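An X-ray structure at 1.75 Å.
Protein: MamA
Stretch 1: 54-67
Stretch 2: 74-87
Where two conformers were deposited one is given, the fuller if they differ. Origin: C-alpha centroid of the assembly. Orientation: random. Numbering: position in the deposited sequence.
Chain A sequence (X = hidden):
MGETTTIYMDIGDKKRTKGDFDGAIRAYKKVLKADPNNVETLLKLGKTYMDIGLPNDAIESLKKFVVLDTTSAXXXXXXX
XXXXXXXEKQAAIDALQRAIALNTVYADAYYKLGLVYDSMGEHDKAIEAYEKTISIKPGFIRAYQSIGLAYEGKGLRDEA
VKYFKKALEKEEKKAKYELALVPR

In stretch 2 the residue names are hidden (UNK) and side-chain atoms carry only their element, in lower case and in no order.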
ATOM      1  N   LEU A  54       1.266   4.969 -12.536  1.00 19.42           N
ATOM      2  CA  LEU A  54       2.593   4.585 -13.071  1.00 18.01           C
ATOM      3  C   LEU A  54       3.599   4.230 -12.003  1.00 18.71           C
ATOM      4  O   LEU A  54       4.597   4.916 -11.755  1.00 19.91           O
ATOM      5  CB  LEU A  54       3.084   5.745 -13.922  1.00 18.73           C
ATOM      6  CG  LEU A  54       2.319   6.081 -15.175  1.00 23.64           C
ATOM      7  CD1 LEU A  54       3.049   7.313 -15.899  1.00 27.40           C
ATOM      8  CD2 LEU A  54       2.272   4.894 -16.129  1.00 22.90           C
ATOM      9  N   PRO A  55       3.375   3.108 -11.312  1.00 19.34           N
ATOM     10  CA  PRO A  55       4.328   2.627 -10.390  1.00 18.39           C
ATOM     11  C   PRO A  55       5.720   2.447 -10.962  1.00 18.23           C
ATOM     12  O   PRO A  55       6.714   2.617 -10.198  1.00 20.14           O
ATOM     13  CB  PRO A  55       3.709   1.301  -9.936  1.00 19.57           C
ATOM     14  CG  PRO A  55       2.840   0.880 -11.034  1.00 19.60           C
ATOM     15  CD  PRO A  55       2.268   2.159 -11.528  1.00 19.50           C
ATOM     16  N   ASN A  56       5.866   2.089 -12.239  1.00 18.08           N
ATOM     17  CA  ASN A  56       7.250   1.934 -12.731  1.00 19.03           C
ATOM     18  C   ASN A  56       8.093   3.231 -12.629  1.00 20.20           C
ATOM     19  O   ASN A  56       9.247   3.205 -12.210  1.00 22.23           O
ATOM     20  CB  ASN A  56       7.268   1.407 -14.117  1.00 21.64           C
ATOM     21  CG  ASN A  56       7.281   2.486 -15.178  1.00 23.28           C
ATOM     22  OD1 ASN A  56       8.365   2.875 -15.682  1.00 25.91           O
ATOM     23  ND2 ASN A  56       6.066   3.064 -15.501  1.00 22.75           N
ATOM     24  N   ASP A  57       7.469   4.355 -12.929  1.00 18.96           N
ATOM     25  CA  ASP A  57       8.092   5.685 -12.782  1.00 19.76           C
ATOM     26  C   ASP A  57       8.229   6.086 -11.326  1.00 20.50           C
ATOM     27  O   ASP A  57       9.208   6.687 -10.916  1.00 22.54           O
ATOM     28  CB  ASP A  57       7.281   6.696 -13.622  1.00 20.32           C
ATOM     29  CG  ASP A  57       7.601   6.617 -15.101  1.00 23.22           C
ATOM     30  OD1 ASP A  57       8.758   6.869 -15.472  1.00 24.85           O
ATOM     31  OD2 ASP A  57       6.709   6.261 -15.872  1.00 24.74           O
ATOM     32  N   ALA A  58       7.209   5.775 -10.509  1.00 19.55           N
ATOM     33  CA  ALA A  58       7.298   6.073  -9.119  1.00 18.83           C
ATOM     34  C   ALA A  58       8.515   5.425  -8.482  1.00 19.91           C
ATOM     35  O   ALA A  58       9.231   6.068  -7.699  1.00 21.94           O
ATOM     36  CB  ALA A  58       5.970   5.678  -8.382  1.00 18.68           C
ATOM     37  N   ILE A  59       8.721   4.164  -8.783  1.00 22.10           N
ATOM     38  CA  ILE A  59       9.817   3.369  -8.199  1.00 22.94           C
ATOM     39  C   ILE A  59      11.195   4.018  -8.507  1.00 23.08           C
ATOM     40  O   ILE A  59      12.103   4.023  -7.657  1.00 22.03           O
ATOM     41  CB  ILE A  59       9.733   1.895  -8.713  1.00 21.42           C
ATOM     42  CG1 ILE A  59       8.545   1.173  -8.065  1.00 24.04           C
ATOM     43  CG2 ILE A  59      11.104   1.101  -8.424  1.00 23.60           C
ATOM     44  CD1 ILE A  59       8.241  -0.154  -8.806  1.00 24.33           C
ATOM     45  N   GLU A  60      11.343   4.655  -9.678  1.00 23.83           N
ATOM     46  CA  GLU A  60      12.599   5.329  -9.988  1.00 25.30           C
ATOM     47  C   GLU A  60      12.922   6.367  -8.922  1.00 25.41           C
ATOM     48  O   GLU A  60      14.067   6.423  -8.454  1.00 27.54           O
ATOM     49  CB  GLU A  60      12.556   5.988 -11.405  1.00 26.07           C
ATOM     50  CG  GLU A  60      12.278   4.915 -12.511  1.00 29.20           C
ATOM     51  CD  GLU A  60      12.215   5.458 -13.967  1.00 32.64           C
ATOM     52  OE1 GLU A  60      12.232   6.677 -14.164  1.00 33.81           O
ATOM     53  OE2 GLU A  60      12.108   4.636 -14.945  1.00 30.54           O
ATOM     54  N   SER A  61      11.943   7.171  -8.477  1.00 23.47           N
ATOM     55  CA  SER A  61      12.135   8.150  -7.420  1.00 24.10           C
ATOM     56  C   SER A  61      12.223   7.536  -6.030  1.00 24.96           C
ATOM     57  O   SER A  61      12.976   7.991  -5.203  1.00 25.26           O
ATOM     58  CB  SER A  61      11.104   9.273  -7.384  1.00 25.25           C
ATOM     59  OG  SER A  61      11.310  10.119  -8.497  1.00 28.29           O
ATOM     60  N   LEU A  62      11.378   6.567  -5.751  1.00 22.20           N
ATOM     61  CA  LEU A  62      11.317   5.964  -4.431  1.00 23.62           C
ATOM     62  C   LEU A  62      12.636   5.175  -4.201  1.00 23.52           C
ATOM     63  O   LEU A  62      13.115   5.121  -3.044  1.00 24.78           O
ATOM     64  CB  LEU A  62      10.119   4.998  -4.341  1.00 23.68           C
ATOM     65  CG  LEU A  62       8.766   5.734  -4.379  1.00 26.56           C
ATOM     66  CD1 LEU A  62       7.595   4.745  -4.734  1.00 28.69           C
ATOM     67  CD2 LEU A  62       8.526   6.332  -3.048  1.00 32.96           C
ATOM     68  N   LYS A  63      13.222   4.526  -5.212  1.00 25.04           N
ATOM     69  CA  LYS A  63      14.538   3.869  -5.069  1.00 25.58           C
ATOM     70  C   LYS A  63      15.624   4.873  -4.615  1.00 27.06           C
ATOM     71  O   LYS A  63      16.434   4.575  -3.682  1.00 28.58           O
ATOM     72  CB  LYS A  63      15.017   3.112  -6.349  1.00 26.15           C
ATOM     73  CG  LYS A  63      14.287   1.746  -6.514  1.00 30.07           C
ATOM     74  CD  LYS A  63      14.664   1.171  -7.887  1.00 38.65           C
ATOM     75  CE  LYS A  63      14.203  -0.280  -8.135  1.00 44.66           C
ATOM     76  NZ  LYS A  63      14.653  -0.649  -9.616  1.00 49.16           N
ATOM     77  N   LYS A  64      15.640   6.033  -5.250  1.00 25.80           N
ATOM     78  CA  LYS A  64      16.597   7.113  -4.913  1.00 28.33           C
ATOM     79  C   LYS A  64      16.330   7.639  -3.500  1.00 28.77           C
ATOM     80  O   LYS A  64      17.276   7.824  -2.728  1.00 30.49           O
ATOM     81  CB  LYS A  64      16.532   8.254  -5.897  1.00 27.87           C
ATOM     82  CG  LYS A  64      16.987   7.892  -7.263  1.00 31.37           C
ATOM     83  CD  LYS A  64      16.726   9.104  -8.175  1.00 36.71           C
ATOM     84  CE  LYS A  64      16.936   8.858  -9.682  1.00 42.34           C
ATOM     85  NZ  LYS A  64      18.131   8.007  -9.858  1.00 50.11           N
ATOM     86  N   PHE A  65      15.054   7.804  -3.122  1.00 26.68           N
ATOM     87  CA  PHE A  65      14.702   8.221  -1.799  1.00 26.30           C
ATOM     88  C   PHE A  65      15.323   7.272  -0.742  1.00 28.33           C
ATOM     89  O   PHE A  65      15.878   7.738   0.260  1.00 30.56           O
ATOM     90  CB  PHE A  65      13.187   8.271  -1.628  1.00 26.78           C
ATOM     91  CG  PHE A  65      12.705   8.677  -0.275  1.00 26.41           C
ATOM     92  CD1 PHE A  65      12.724   7.786   0.802  1.00 27.76           C
ATOM     93  CD2 PHE A  65      12.197   9.921  -0.075  1.00 28.50           C
ATOM     94  CE1 PHE A  65      12.238   8.226   2.053  1.00 28.50           C
ATOM     95  CE2 PHE A  65      11.761  10.376   1.175  1.00 29.01           C
ATOM     96  CZ  PHE A  65      11.773   9.478   2.234  1.00 31.49           C
ATOM     97  N   VAL A  66      15.137   5.969  -0.904  1.00 28.36           N
ATOM     98  CA  VAL A  66      15.513   5.055   0.179  1.00 29.51           C
ATOM     99  C   VAL A  66      17.030   4.903   0.264  1.00 30.82           C
ATOM    100  O   VAL A  66      17.543   4.476   1.316  1.00 34.77           O
ATOM    101  CB  VAL A  66      14.742   3.683   0.159  1.00 28.61           C
ATOM    102  CG1 VAL A  66      13.256   3.936   0.414  1.00 27.21           C
ATOM    103  CG2 VAL A  66      14.974   2.822  -1.090  1.00 30.87           C
ATOM    104  N   VAL A  67      17.743   5.180  -0.817  1.00 32.11           N
ATOM    105  CA  VAL A  67      19.218   5.294  -0.760  1.00 34.09           C
ATOM    106  C   VAL A  67      19.631   6.383   0.209  1.00 34.87           C
ATOM    107  O   VAL A  67      20.673   6.257   0.940  1.00 34.78           O
ATOM    108  CB  VAL A  67      19.850   5.542  -2.149  1.00 34.51           C
ATOM    109  CG1 VAL A  67      21.326   6.125  -2.026  1.00 38.44           C
ATOM    110  CG2 VAL A  67      19.825   4.258  -2.927  1.00 34.10           C
ATOM    111  N   UNK A  74       6.302   4.942   5.354  1.00 27.07           N
ATOM    112  CA  UNK A  74       5.415   5.243   4.198  1.00 28.72           C
ATOM    113  C   UNK A  74       6.153   5.058   2.888  1.00 28.90           C
ATOM    114  O   UNK A  74       5.611   4.475   1.955  1.00 27.63           O
ATOM    115  c   UNK A  74       3.851   6.982   3.171  1.00 32.40           C
ATOM    116  o   UNK A  74       2.106   8.528   2.756  1.00 40.45           O
ATOM    117  o   UNK A  74       4.096   9.392   3.197  1.00 34.03           O
ATOM    118  c   UNK A  74       4.831   6.651   4.292  1.00 30.62           C
ATOM    119  c   UNK A  74       3.314   8.417   3.097  1.00 35.99           C
ATOM    120  N   UNK A  75       7.363   5.596   2.793  1.00 27.33           N
ATOM    121  CA  UNK A  75       8.119   5.414   1.567  1.00 27.12           C
ATOM    122  C   UNK A  75       8.317   3.939   1.200  1.00 25.55           C
ATOM    123  O   UNK A  75       8.168   3.567   0.049  1.00 24.10           O
ATOM    124  c   UNK A  75       9.449   6.139   1.643  1.00 26.46           C
ATOM    125  N   UNK A  76       8.705   3.124   2.178  1.00 24.20           N
ATOM    126  CA  UNK A  76       8.830   1.706   2.000  1.00 24.50           C
ATOM    127  C   UNK A  76       7.494   1.051   1.608  1.00 24.39           C
ATOM    128  O   UNK A  76       7.499   0.119   0.782  1.00 24.38           O
ATOM    129  o   UNK A  76      15.168   1.524   3.437  1.00 32.43           O
ATOM    130  c   UNK A  76      13.177   0.720   2.348  1.00 27.57           C
ATOM    131  c   UNK A  76      13.765   1.454   3.386  1.00 30.14           C
ATOM    132  c   UNK A  76      11.002   1.209   3.245  1.00 24.41           C
ATOM    133  c   UNK A  76      13.015   2.071   4.312  1.00 26.65           C
ATOM    134  c   UNK A  76      11.794   0.582   2.305  1.00 28.21           C
ATOM    135  c   UNK A  76       9.501   1.059   3.208  1.00 24.64           C
ATOM    136  c   UNK A  76      11.638   1.957   4.265  1.00 29.83           C
ATOM    137  N   UNK A  77       6.404   1.483   2.231  1.00 23.19           N
ATOM    138  CA  UNK A  77       5.102   0.940   1.925  1.00 24.34           C
ATOM    139  C   UNK A  77       4.788   1.226   0.458  1.00 22.48           C
ATOM    140  O   UNK A  77       4.247   0.372  -0.234  1.00 21.16           O
ATOM    141  c   UNK A  77       1.790   2.188   1.821  1.00 24.34           C
ATOM    142  c   UNK A  77       4.024   1.558   2.857  1.00 23.29           C
ATOM    143  o   UNK A  77      -1.205   0.240   1.046  1.00 27.79           O
ATOM    144  c   UNK A  77       0.479   1.902   1.358  1.00 25.55           C
ATOM    145  c   UNK A  77       2.085  -0.113   2.492  1.00 23.72           C
ATOM    146  c   UNK A  77       0.054   0.607   1.487  1.00 26.32           C
ATOM    147  c   UNK A  77       2.597   1.214   2.403  1.00 23.73           C
ATOM    148  c   UNK A  77       0.820  -0.367   2.070  1.00 26.13           C
ATOM    149  N   UNK A  78       5.019   2.454   0.014  1.00 22.80           N
ATOM    150  CA  UNK A  78       4.669   2.841  -1.344  1.00 21.53           C
ATOM    151  C   UNK A  78       5.575   2.115  -2.302  1.00 22.56           C
ATOM    152  O   UNK A  78       5.100   1.571  -3.283  1.00 22.25           O
ATOM    153  c   UNK A  78       3.848   6.652  -0.576  1.00 27.33           C
ATOM    154  c   UNK A  78       3.711   5.073  -0.628  1.00 20.61           C
ATOM    155  c   UNK A  78       4.442   4.618  -3.082  1.00 20.71           C
ATOM    156  c   UNK A  78       4.702   4.349  -1.573  1.00 20.80           C
ATOM    157  N   UNK A  79       6.854   2.019  -1.977  1.00 21.54           N
ATOM    158  CA  UNK A  79       7.823   1.301  -2.796  1.00 23.45           C
ATOM    159  C   UNK A  79       7.439  -0.154  -2.883  1.00 22.19           C
ATOM    160  O   UNK A  79       7.432  -0.751  -3.932  1.00 21.86           O
ATOM    161  c   UNK A  79      10.374   0.606  -2.903  1.00 26.72           C
ATOM    162  c   UNK A  79       9.228   1.404  -2.193  1.00 24.72           C
ATOM    163  c   UNK A  79      11.780   0.860  -2.215  1.00 29.31           C
ATOM    164  c   UNK A  79      10.423   0.954  -4.408  1.00 23.65           C
ATOM    165  N   UNK A  80       7.110  -0.745  -1.753  1.00 22.35           N
ATOM    166  CA  UNK A  80       6.727  -2.179  -1.825  1.00 20.65           C
ATOM    167  C   UNK A  80       5.408  -2.433  -2.535  1.00 19.89           C
ATOM    168  O   UNK A  80       5.293  -3.371  -3.319  1.00 21.71           O
ATOM    169  N   UNK A  81       4.433  -1.582  -2.289  1.00 20.36           N
ATOM    170  CA  UNK A  81       3.155  -1.611  -3.047  1.00 21.66           C
ATOM    171  C   UNK A  81       3.367  -1.493  -4.559  1.00 21.52           C
ATOM    172  O   UNK A  81       2.781  -2.237  -5.359  1.00 21.10           O
ATOM    173  o   UNK A  81       1.761  -0.757  -1.205  1.00 24.35           O
ATOM    174  c   UNK A  81       2.172  -0.540  -2.534  1.00 21.84           C
ATOM    175  N   UNK A  82       4.221  -0.572  -4.957  1.00 21.68           N
ATOM    176  CA  UNK A  82       4.542  -0.371  -6.369  1.00 21.39           C
ATOM    177  C   UNK A  82       5.225  -1.575  -6.987  1.00 20.23           C
ATOM    178  O   UNK A  82       4.974  -1.964  -8.153  1.00 20.54           O
ATOM    179  c   UNK A  82       5.475   0.890  -6.509  1.00 21.70           C
ATOM    180  N   UNK A  83       6.144  -2.159  -6.227  1.00 21.63           N
ATOM    181  CA  UNK A  83       6.860  -3.349  -6.679  1.00 21.98           C
ATOM    182  C   UNK A  83       5.886  -4.487  -6.902  1.00 22.17           C
ATOM    183  O   UNK A  83       6.019  -5.235  -7.882  1.00 23.69           O
ATOM    184  c   UNK A  83       7.967  -3.662  -5.653  1.00 22.55           C
ATOM    185  o   UNK A  83       9.741  -2.916  -7.063  1.00 31.64           O
ATOM    186  c   UNK A  83       9.242  -2.894  -5.927  1.00 26.48           C
ATOM    187  n   UNK A  83       9.908  -2.539  -4.857  1.00 31.50           N
ATOM    188  N   UNK A  84       4.876  -4.621  -6.050  1.00 21.49           N
ATOM    189  CA  UNK A  84       3.850  -5.662  -6.282  1.00 22.73           C
ATOM    190  C   UNK A  84       3.105  -5.344  -7.589  1.00 22.89           C
ATOM    191  O   UNK A  84       2.834  -6.234  -8.384  1.00 23.64           O
ATOM    192  c   UNK A  84      -0.388  -7.484  -4.550  1.00 29.67           C
ATOM    193  c   UNK A  84       0.591  -6.498  -4.585  1.00 26.64           C
ATOM    194  c   UNK A  84       1.121  -9.016  -5.519  1.00 26.33           C
ATOM    195  c   UNK A  84       1.839  -6.779  -5.164  1.00 21.73           C
ATOM    196  c   UNK A  84      -0.099  -8.710  -4.996  1.00 24.78           C
ATOM    197  c   UNK A  84       2.098  -8.073  -5.598  1.00 25.73           C
ATOM    198  c   UNK A  84       2.909  -5.710  -5.128  1.00 21.79           C
ATOM    199  N   UNK A  85       2.815  -4.066  -7.842  1.00 21.32           N
ATOM    200  CA  UNK A  85       2.103  -3.686  -9.078  1.00 22.35           C
ATOM    201  C   UNK A  85       2.885  -4.032 -10.330  1.00 24.33           C
ATOM    202  O   UNK A  85       2.272  -4.281 -11.385  1.00 27.48           O
ATOM    203  s   UNK A  85       0.480  -0.062  -8.020  1.00 22.74           S
ATOM    204  c   UNK A  85       0.006   0.257  -6.317  1.00 23.46           C
ATOM    205  c   UNK A  85       0.736  -1.816  -8.024  1.00 21.82           C
ATOM    206  c   UNK A  85       1.743  -2.189  -9.085  1.00 22.06           C
ATOM    207  N   UNK A  86       4.181  -4.013 -10.280  1.00 23.32           N
ATOM    208  CA  UNK A  86       5.023  -4.259 -11.438  1.00 23.75           C
ATOM    209  C   UNK A  86       5.592  -5.697 -11.455  1.00 26.93           C
ATOM    210  O   UNK A  86       6.495  -5.999 -12.241  1.00 28.99           O
ATOM    211  c   UNK A  86       5.545  -1.780 -11.756  1.00 26.01           C
ATOM    212  c   UNK A  86       6.134  -3.234 -11.591  1.00 23.75           C
ATOM    213  c   UNK A  86       7.209  -3.354 -10.528  1.00 27.27           C
ATOM    214  c   UNK A  86       8.612  -2.831 -11.029  1.00 29.54           C
ATOM    215  N   UNK A  87       5.012  -6.548 -10.592  1.00 28.33           N
ATOM    216  CA  UNK A  87       5.336  -7.992 -10.586  0.50 28.85           C
ATOM    217  C   UNK A  87       6.751  -8.270 -10.119  1.00 29.25           C
ATOM    218  O   UNK A  87       7.455  -9.155 -10.682  1.00 30.89           O
ATOM    219  c   UNK A  87       5.137  -8.565 -12.000  0.50 28.79           C
ATOM    220  c   UNK A  87       4.793 -10.006 -11.967  0.50 32.62           C
ATOM    221  o   UNK A  87       5.119 -10.735 -12.941  0.50 34.00           O
ATOM    222  o   UNK A  87       4.182 -10.390 -10.952  0.50 32.35           O
TER

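Position 74 carries three carbons in a row, the third bearing two oxygens; the chain is out of reach of stretch 1, and the carboxylate is hydrogen-bonded elsewhere in the structure. This is E74. Position 75 has a single side-chain carbon, its CB, 3.5 Å from CE1 of F65, so it is A75; a methyl group lets the large ring come close to the helix. At position 76 one carbon leads to a six-carbon ring bearing an oxygen, and a face of the ring lies against V66: Y76. Its CB points away, yet the ring returns, and CG1 of V66 lies 4.0 Å from the centroid of the Y76 ring, a CH-pi contact. The same ring-plus-oxygen pattern at position 77, out of reach of stretch 1, gives Y77, whose bulk takes no room in the contact.

Position 78 has four carbons forked at the first, one arm two carbons long, and touches L62, which defines I78; its CG2 is 3.6 Å from CD1 of L62. At position 79 four carbons fork at the second and reach I59, L62 and V66, hence L79. Its CD1 lies 4.1 Å from CG2 of I59 and its CD2 3.9 Å from CG2 of V66, so the forked end spans two residues nearly two helical turns apart. Position 80 has no side-chain atoms and is G80; an ideal CB would point away from stretch 1. Position 81, one carbon and one oxygen, is S81, whose OG donates a hydrogen bond to O of Y77 (2.9 Å), satisfying the hydroxyl within its own helix.

Position 82 again has a lone carbon, its CB, 3.5 Å from CG1 of I59 and 3.9 Å from CB of P55. This is A82, small enough for its CA to lie 5.0 Å from CA of P55. Position 83 has two carbons, the second carrying one oxygen and one nitrogen, and its end approaches I59: N83, a short side chain with OD1 3.6 Å from CD1 of I59. A carbon and a plain six-carbon ring at position 84, pointing away, make F84; its large ring stays out of the contact. Position 85, an unbranched chain of two carbons, sulfur and carbon beside P55, is M85; its flexible apolar chain suits this exposed edge, CB packing 3.8 Å from CG of P55. Position 86, four carbons forked at the first with one two-carbon arm, touches P55, N56 and I59; it is I86, whose CD1 meets CD1 of I59 at 3.5 Å just beyond the helix. Position 87, two carbons with two oxygens on the second, out of reach, is D87, its charge suited to an exposed site.

The helices run roughly antiparallel, at 144°, and the two stretches bury 665 Å² between them without a hydrogen bond across. Apolar packing holds them: alanines allow close approach, while I59, L62, V66 and L79 fill the interface.

Stretch 2, residues 74-87: EAYYILGSANFMID
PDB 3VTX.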